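Local coordinates for protein peptidase M28 (Shewanella amazonensis SB2B, PDB 3IIB) that probably acts as a zinc-dependent carboxypeptidase or dipeptidase of peptidase family M28, with two zinc ions in its active site, at residues 324-329 and 386-391; 243-248 and 290-295. All coordinates share one frame; numbering follows the deposited sequence.

Contact 1: residues 324-329 and 386-391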
ATOM      1  N   HIS A 324      42.640   0.433   7.016  1.00  5.13           N
ATOM      2  CA  HIS A 324      41.340   1.014   6.677  1.00  3.87           C
ATOM      3  C   HIS A 324      41.295   2.410   7.256  1.00  5.08           C
ATOM      4  O   HIS A 324      41.338   2.586   8.467  1.00  7.97           O
ATOM      5  CB  HIS A 324      40.180   0.188   7.211  1.00  3.78           C
ATOM      6  CG  HIS A 324      39.877  -0.997   6.372  1.00  3.72           C
ATOM      7  ND1 HIS A 324      40.827  -1.958   6.087  1.00  5.34           N
ATOM      8  CD2 HIS A 324      38.759  -1.353   5.696  1.00  7.40           C
ATOM      9  CE1 HIS A 324      40.291  -2.870   5.301  1.00  9.27           C
ATOM     10  NE2 HIS A 324      39.044  -2.521   5.033  1.00 10.70           N
ATOM     11  N   TYR A 325      41.311   3.407   6.404  1.00  2.71           N
ATOM     12  CA  TYR A 325      41.358   4.783   6.870  1.00  2.11           C
ATOM     13  C   TYR A 325      40.029   5.161   7.544  1.00  5.12           C
ATOM     14  O   TYR A 325      40.013   5.691   8.654  1.00  4.14           O
ATOM     15  CB  TYR A 325      41.677   5.684   5.687  1.00  5.51           C
ATOM     16  CG  TYR A 325      41.819   7.146   6.050  1.00  5.05           C
ATOM     17  CD1 TYR A 325      42.836   7.589   6.900  1.00  5.04           C
ATOM     18  CD2 TYR A 325      40.962   8.084   5.508  1.00  2.89           C
ATOM     19  CE1 TYR A 325      42.954   8.949   7.217  1.00  6.62           C
ATOM     20  CE2 TYR A 325      41.065   9.447   5.852  1.00  2.97           C
ATOM     21  CZ  TYR A 325      42.068   9.848   6.661  1.00  2.00           C
ATOM     22  OH  TYR A 325      42.127  11.190   6.972  1.00  4.73           O
ATOM     23  N   ILE A 326      38.922   4.892   6.851  1.00  3.83           N
ATOM     24  CA  ILE A 326      37.581   5.173   7.347  1.00  4.89           C
ATOM     25  C   ILE A 326      36.632   4.309   6.582  1.00  4.28           C
ATOM     26  O   ILE A 326      36.909   3.948   5.428  1.00  5.09           O
ATOM     27  CB  ILE A 326      37.222   6.660   7.208  1.00  5.14           C
ATOM     28  CG1 ILE A 326      35.955   6.993   8.017  1.00  4.61           C
ATOM     29  CG2 ILE A 326      37.046   7.036   5.734  1.00  4.78           C
ATOM     30  CD1 ILE A 326      35.871   8.488   8.453  1.00  3.05           C
ATOM     31  N   ALA A 327      35.526   3.959   7.219  1.00  3.09           N
ATOM     32  CA  ALA A 327      34.465   3.184   6.596  1.00  3.81           C
ATOM     33  C   ALA A 327      33.098   3.841   6.795  1.00  5.29           C
ATOM     34  O   ALA A 327      32.874   4.427   7.838  1.00  3.82           O
ATOM     35  CB  ALA A 327      34.425   1.767   7.207  1.00  2.59           C
ATOM     36  N   ALA A 328      32.194   3.712   5.811  1.00  4.45           N
ATOM     37  CA  ALA A 328      30.817   4.238   5.884  1.00  3.36           C
ATOM     38  C   ALA A 328      29.913   3.385   5.031  1.00  5.02           C
ATOM     39  O   ALA A 328      30.378   2.747   4.081  1.00  4.89           O
ATOM     40  CB  ALA A 328      30.709   5.716   5.445  1.00  2.00           C
ATOM     41  N   GLU A 329      28.644   3.338   5.400  1.00  5.51           N
ATOM     42  CA  GLU A 329      27.655   2.533   4.679  1.00  5.05           C
ATOM     43  C   GLU A 329      26.347   3.290   4.481  1.00  5.80           C
ATOM     44  O   GLU A 329      25.839   3.910   5.416  1.00  7.03           O
ATOM     45  CB  GLU A 329      27.361   1.241   5.404  1.00  5.47           C
ATOM     46  CG  GLU A 329      26.263   0.449   4.731  1.00  8.41           C
ATOM     47  CD  GLU A 329      26.036  -0.946   5.307  1.00  5.66           C
ATOM     48  OE1 GLU A 329      25.922  -1.048   6.544  1.00  6.47           O
ATOM     49  OE2 GLU A 329      25.978  -1.934   4.508  1.00  6.81           O
ATOM     50  N   PRO A 386      38.089   3.845  12.125  1.00  4.28           N
ATOM     51  CA  PRO A 386      37.181   4.989  12.106  1.00  4.46           C
ATOM     52  C   PRO A 386      36.014   4.786  11.152  1.00  3.36           C
ATOM     53  O   PRO A 386      36.113   4.056  10.159  1.00  3.20           O
ATOM     54  CB  PRO A 386      38.090   6.156  11.618  1.00  3.46           C
ATOM     55  CG  PRO A 386      39.456   5.746  11.932  1.00  2.00           C
ATOM     56  CD  PRO A 386      39.451   4.243  11.724  1.00  4.37           C
ATOM     57  N   VAL A 387      34.892   5.434  11.452  1.00  4.04           N
ATOM     58  CA  VAL A 387      33.746   5.388  10.603  1.00  2.67           C
ATOM     59  C   VAL A 387      33.065   6.751  10.569  1.00  4.38           C
ATOM     60  O   VAL A 387      33.381   7.627  11.358  1.00  4.37           O
ATOM     61  CB  VAL A 387      32.705   4.299  11.043  1.00  2.50           C
ATOM     62  CG1 VAL A 387      33.321   2.866  10.931  1.00  3.90           C
ATOM     63  CG2 VAL A 387      32.112   4.597  12.431  1.00  4.26           C
ATOM     64  N   ALA A 388      32.157   6.900   9.601  1.00  4.38           N
ATOM     65  CA  ALA A 388      31.212   8.006   9.551  1.00  4.28           C
ATOM     66  C   ALA A 388      29.803   7.456   9.350  1.00  5.62           C
ATOM     67  O   ALA A 388      29.617   6.362   8.775  1.00  5.38           O
ATOM     68  CB  ALA A 388      31.581   8.993   8.415  1.00  3.77           C
ATOM     69  N   SER A 389      28.821   8.200   9.853  1.00  5.31           N
ATOM     70  CA  SER A 389      27.404   7.941   9.590  1.00  6.00           C
ATOM     71  C   SER A 389      26.895   9.158   8.836  1.00  4.06           C
ATOM     72  O   SER A 389      26.804  10.276   9.384  1.00  3.76           O
ATOM     73  CB  SER A 389      26.623   7.766  10.880  1.00  8.24           C
ATOM     74  OG  SER A 389      26.896   6.515  11.500  1.00  8.29           O
ATOM     75  N   LEU A 390      26.562   8.928   7.577  1.00  5.01           N
ATOM     76  CA  LEU A 390      26.059   9.958   6.704  1.00  5.90           C
ATOM     77  C   LEU A 390      24.534   9.840   6.821  1.00  7.04           C
ATOM     78  O   LEU A 390      23.894   8.933   6.256  1.00  5.76           O
ATOM     79  CB  LEU A 390      26.584   9.735   5.279  1.00  3.91           C
ATOM     80  CG  LEU A 390      28.097   9.997   5.125  1.00  6.72           C
ATOM     81  CD1 LEU A 390      28.877   8.690   5.375  1.00  8.57           C
ATOM     82  CD2 LEU A 390      28.452  10.522   3.757  1.00  6.97           C
ATOM     83  N   ARG A 391      23.970  10.755   7.593  1.00  5.81           N
ATOM     84  CA  ARG A 391      22.607  10.585   8.104  1.00  6.68           C
ATOM     85  C   ARG A 391      21.604  10.916   7.008  1.00  6.03           C
ATOM     86  O   ARG A 391      21.556  12.045   6.557  1.00  5.16           O
ATOM     87  CB  ARG A 391      22.388  11.525   9.268  1.00  5.72           C
ATOM     88  CG  ARG A 391      23.328  11.298  10.466  1.00  7.39           C
ATOM     89  CD  ARG A 391      23.105   9.951  11.126  1.00 10.38           C
ATOM     90  NE  ARG A 391      23.920   9.795  12.337  1.00 10.17           N
ATOM     91  CZ  ARG A 391      24.018   8.674  13.052  1.00 11.96           C
ATOM     92  NH1 ARG A 391      23.367   7.563  12.680  1.00 15.27           N
ATOM     93  NH2 ARG A 391      24.786   8.656  14.144  1.00 10.40           N
TER
HETATM   94  O   HOH W   1      27.945   4.481   7.881  1.00  4.95           O
HETATM   95  O   HOH W   2      25.973   6.111   7.029  1.00  6.29           O
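The P386 ring lies against the Y325 carbonyl, with CG 3.3 Å from Y325 O and CB and CD close by. The Y325 side chain leaves its backbone away from 386-391, and its ring forms a cation-pi pair with R293. At the far end, S389 CB sits over one face of the R391 guanidinium, whose NE forms a salt bridge with D341. A single backbone bridge, A327 with V387, joins two strands that run in roughly the same direction, 30° apart, in the alpha/beta fold of the zinc exopeptidases. A327 N donates to P386 O at 3.0 Å, and A388 N to A327 O at 3.1 Å. Beyond this pair the strands separate and water fills in: one links E329 N to A388 O, another E329 O to L390 N. I326 has CG1 anti to its backbone N (chi1 -167°), which sets CG1 3.8 Å from V387 CA. Its CD1 lies 4.3 Å from A388 CB, and its side chain also reaches M430 and W342. An alanine here would probably open a gap beside A388 and leave M430 and W342 less firmly packed. F426 of helix 413-432 touches both A328 and A388. A328 CB meets L390 CD1 at 3.5 Å, a tight carbon pair.

Contact 2: residues 243-248 and 290-295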
ATOM      1  N   LYS A 243      41.606   2.190  -7.840  1.00  5.39           N
ATOM      2  CA  LYS A 243      42.975   2.041  -7.415  1.00  7.74           C
ATOM      3  C   LYS A 243      43.530   3.382  -6.892  1.00  6.76           C
ATOM      4  O   LYS A 243      43.289   4.433  -7.491  1.00  6.96           O
ATOM      5  CB  LYS A 243      43.835   1.515  -8.597  1.00  8.77           C
ATOM      6  CG  LYS A 243      45.266   1.227  -8.252  1.00 13.10           C
ATOM      7  CD  LYS A 243      46.005   0.337  -9.280  1.00 22.34           C
ATOM      8  CE  LYS A 243      46.343   1.046 -10.552  1.00 19.92           C
ATOM      9  NZ  LYS A 243      47.287   0.191 -11.371  1.00 12.44           N
ATOM     10  N   GLY A 244      44.245   3.319  -5.775  1.00  6.05           N
ATOM     11  CA  GLY A 244      44.891   4.471  -5.192  1.00  7.13           C
ATOM     12  C   GLY A 244      46.190   4.772  -5.875  1.00  6.89           C
ATOM     13  O   GLY A 244      46.518   4.182  -6.880  1.00  6.37           O
ATOM     14  N   SER A 245      46.961   5.677  -5.293  1.00  5.99           N
ATOM     15  CA  SER A 245      48.236   6.086  -5.892  1.00  6.21           C
ATOM     16  C   SER A 245      49.323   6.117  -4.802  1.00  8.89           C
ATOM     17  O   SER A 245      49.861   5.060  -4.421  1.00 10.53           O
ATOM     18  CB  SER A 245      48.075   7.393  -6.641  1.00  5.93           C
ATOM     19  OG  SER A 245      47.505   8.429  -5.832  1.00  7.13           O
ATOM     20  N   THR A 246      49.536   7.281  -4.201  1.00  9.27           N
ATOM     21  CA  THR A 246      50.616   7.440  -3.225  1.00  9.77           C
ATOM     22  C   THR A 246      50.322   6.747  -1.884  1.00 11.35           C
ATOM     23  O   THR A 246      51.254   6.435  -1.118  1.00 10.73           O
ATOM     24  CB  THR A 246      50.903   8.912  -2.991  1.00 11.01           C
ATOM     25  OG1 THR A 246      49.709   9.551  -2.521  1.00 12.24           O
ATOM     26  CG2 THR A 246      51.421   9.574  -4.307  1.00 13.38           C
ATOM     27  N   LYS A 247      49.048   6.451  -1.622  1.00  9.80           N
ATOM     28  CA  LYS A 247      48.643   5.795  -0.389  1.00  9.73           C
ATOM     29  C   LYS A 247      47.729   4.617  -0.689  1.00  8.76           C
ATOM     30  O   LYS A 247      46.768   4.358   0.051  1.00  8.32           O
ATOM     31  CB  LYS A 247      47.971   6.798   0.561  1.00 10.52           C
ATOM     32  CG  LYS A 247      48.887   7.889   1.064  1.00 13.12           C
ATOM     33  CD  LYS A 247      48.205   8.738   2.128  1.00 15.20           C
ATOM     34  CE  LYS A 247      49.138   9.777   2.708  1.00 15.94           C
ATOM     35  NZ  LYS A 247      48.554  10.433   3.891  1.00 19.80           N
ATOM     36  N   ALA A 248      48.067   3.861  -1.742  1.00  6.91           N
ATOM     37  CA  ALA A 248      47.183   2.834  -2.285  1.00  8.15           C
ATOM     38  C   ALA A 248      46.954   1.712  -1.282  1.00  6.85           C
ATOM     39  O   ALA A 248      45.973   1.001  -1.369  1.00  9.70           O
ATOM     40  CB  ALA A 248      47.731   2.275  -3.610  1.00  9.72           C
ATOM     41  N   LYS A 290      43.873  10.544  -9.850  1.00  5.85           N
ATOM     42  CA  LYS A 290      43.753   9.360  -8.992  1.00  6.20           C
ATOM     43  C   LYS A 290      43.613   9.759  -7.520  1.00  6.81           C
ATOM     44  O   LYS A 290      44.211  10.737  -7.078  1.00  6.47           O
ATOM     45  CB  LYS A 290      45.023   8.516  -9.147  1.00  8.71           C
ATOM     46  CG  LYS A 290      45.247   8.051 -10.541  1.00  6.62           C
ATOM     47  CD  LYS A 290      46.717   7.711 -10.816  1.00  6.76           C
ATOM     48  CE  LYS A 290      46.960   7.349 -12.265  1.00  7.88           C
ATOM     49  NZ  LYS A 290      48.390   6.968 -12.490  1.00  7.00           N
ATOM     50  N   PRO A 291      42.816   9.010  -6.741  1.00  4.81           N
ATOM     51  CA  PRO A 291      42.874   9.283  -5.305  1.00  3.95           C
ATOM     52  C   PRO A 291      44.208   8.816  -4.701  1.00  3.62           C
ATOM     53  O   PRO A 291      44.827   7.856  -5.217  1.00  4.64           O
ATOM     54  CB  PRO A 291      41.722   8.417  -4.757  1.00  2.00           C
ATOM     55  CG  PRO A 291      41.655   7.263  -5.682  1.00  5.47           C
ATOM     56  CD  PRO A 291      42.033   7.807  -7.051  1.00  5.91           C
ATOM     57  N   GLU A 292      44.611   9.404  -3.581  1.00  5.68           N
ATOM     58  CA  GLU A 292      45.784   8.895  -2.884  1.00  4.05           C
ATOM     59  C   GLU A 292      45.534   7.502  -2.334  1.00  5.22           C
ATOM     60  O   GLU A 292      46.351   6.573  -2.530  1.00  6.50           O
ATOM     61  CB  GLU A 292      46.226   9.856  -1.805  1.00  2.28           C
ATOM     62  CG  GLU A 292      46.704  11.180  -2.403  1.00  6.99           C
ATOM     63  CD  GLU A 292      47.104  12.207  -1.349  1.00 15.55           C
ATOM     64  OE1 GLU A 292      47.011  11.892  -0.164  1.00 17.53           O
ATOM     65  OE2 GLU A 292      47.488  13.343  -1.717  1.00 23.66           O
ATOM     66  N   ARG A 293      44.436   7.351  -1.623  1.00  5.55           N
ATOM     67  CA  ARG A 293      44.057   6.028  -1.069  1.00  6.64           C
ATOM     68  C   ARG A 293      43.243   5.227  -2.056  1.00  6.65           C
ATOM     69  O   ARG A 293      42.584   5.783  -2.910  1.00  4.91           O
ATOM     70  CB  ARG A 293      43.253   6.170   0.216  1.00  6.96           C
ATOM     71  CG  ARG A 293      43.974   6.919   1.327  1.00  4.26           C
ATOM     72  CD  ARG A 293      43.260   6.951   2.685  1.00  5.26           C
ATOM     73  NE  ARG A 293      44.197   7.485   3.653  1.00  4.34           N
ATOM     74  CZ  ARG A 293      44.378   8.788   3.919  1.00  7.60           C
ATOM     75  NH1 ARG A 293      43.555   9.710   3.420  1.00  5.26           N
ATOM     76  NH2 ARG A 293      45.375   9.164   4.725  1.00 10.02           N
ATOM     77  N   THR A 294      43.235   3.907  -1.862  1.00  4.41           N
ATOM     78  CA  THR A 294      42.314   3.044  -2.584  1.00  5.23           C
ATOM     79  C   THR A 294      40.894   3.264  -2.062  1.00  6.67           C
ATOM     80  O   THR A 294      40.707   3.400  -0.859  1.00  6.66           O
ATOM     81  CB  THR A 294      42.741   1.597  -2.436  1.00  4.35           C
ATOM     82  OG1 THR A 294      44.028   1.451  -3.057  1.00  5.14           O
ATOM     83  CG2 THR A 294      41.685   0.651  -3.045  1.00  4.21           C
ATOM     84  N   ILE A 295      39.922   3.377  -2.962  1.00  3.88           N
ATOM     85  CA  ILE A 295      38.512   3.418  -2.566  1.00  3.10           C
ATOM     86  C   ILE A 295      37.901   2.068  -2.846  1.00  5.26           C
ATOM     87  O   ILE A 295      37.903   1.597  -3.981  1.00  3.57           O
ATOM     88  CB  ILE A 295      37.751   4.525  -3.293  1.00  3.73           C
ATOM     89  CG1 ILE A 295      38.324   5.887  -2.863  1.00  7.21           C
ATOM     90  CG2 ILE A 295      36.222   4.447  -3.051  1.00  4.82           C
ATOM     91  CD1 ILE A 295      37.982   7.083  -3.842  1.00  5.01           C
TER
HETATM   92  O   HOH W   3      47.241  11.047  -6.272  1.00 27.98           O
HETATM   93  O   HOH W   4      48.412   8.250   5.542  1.00 25.80           O
HETATM   94  O   HOH W   5      46.720  11.646   2.358  1.00 27.30           O
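Residues 243-248 turn around the carbonyl of E292, with G244 CA only 3.9 Å from T294 CA. S245 N at 3.0 Å and K247 N at 2.8 Å both donate to E292 O, from opposite faces of its plane. G244 suits this close approach, since a CB there would clash with E292 O and T294 N. S245 OG sits between its backbone N and carbonyl carbon (chi1 54°). It donates to P291 O at 2.8 Å from above the carbonyl plane, and a water joins it to K290 O. The T294 hydroxyl donates to A248 O at 2.6 Å, meeting one of its lone pairs within the carbonyl plane. It also takes a weak bond from G244 N. K247 runs alongside E292 and R293, with CD over one face of the R293 guanidinium. K247 NZ is 3.5 Å from R293 NH2, a pair of like charges. One water bridges the two, and another links K247 NZ to E292 OE1. The salt bridge from R293 NE to E250 probably eases the repulsion. The contact joins the starts of both strands of a beta-alpha-beta unit. P291 packs on W428 of helix 413-432 and on V242 of strand 220-242.

In the fold
From the N terminus, the chain reaches 243-248 after strand 220-242. It runs up strand 247-257 to the zinc ligand H257 and returns through helix 267-285. Contact 2 closes this loop at 290-295. Strand 293-300 and helix 308-316 then lead to 324-329, where contact 1 opens. It closes at 386-391, after strand 337-343 and helix 346-355. The contacts are therefore in series, neither nested nor crossed. Their centres are about 17 Å apart. Strand 247-257 lies between 293-300 and 324-329 in the large sheet and links them. Contacts 1 and 2 also meet directly, through Y325 and R293. Helix 413-432 packs against both contacts.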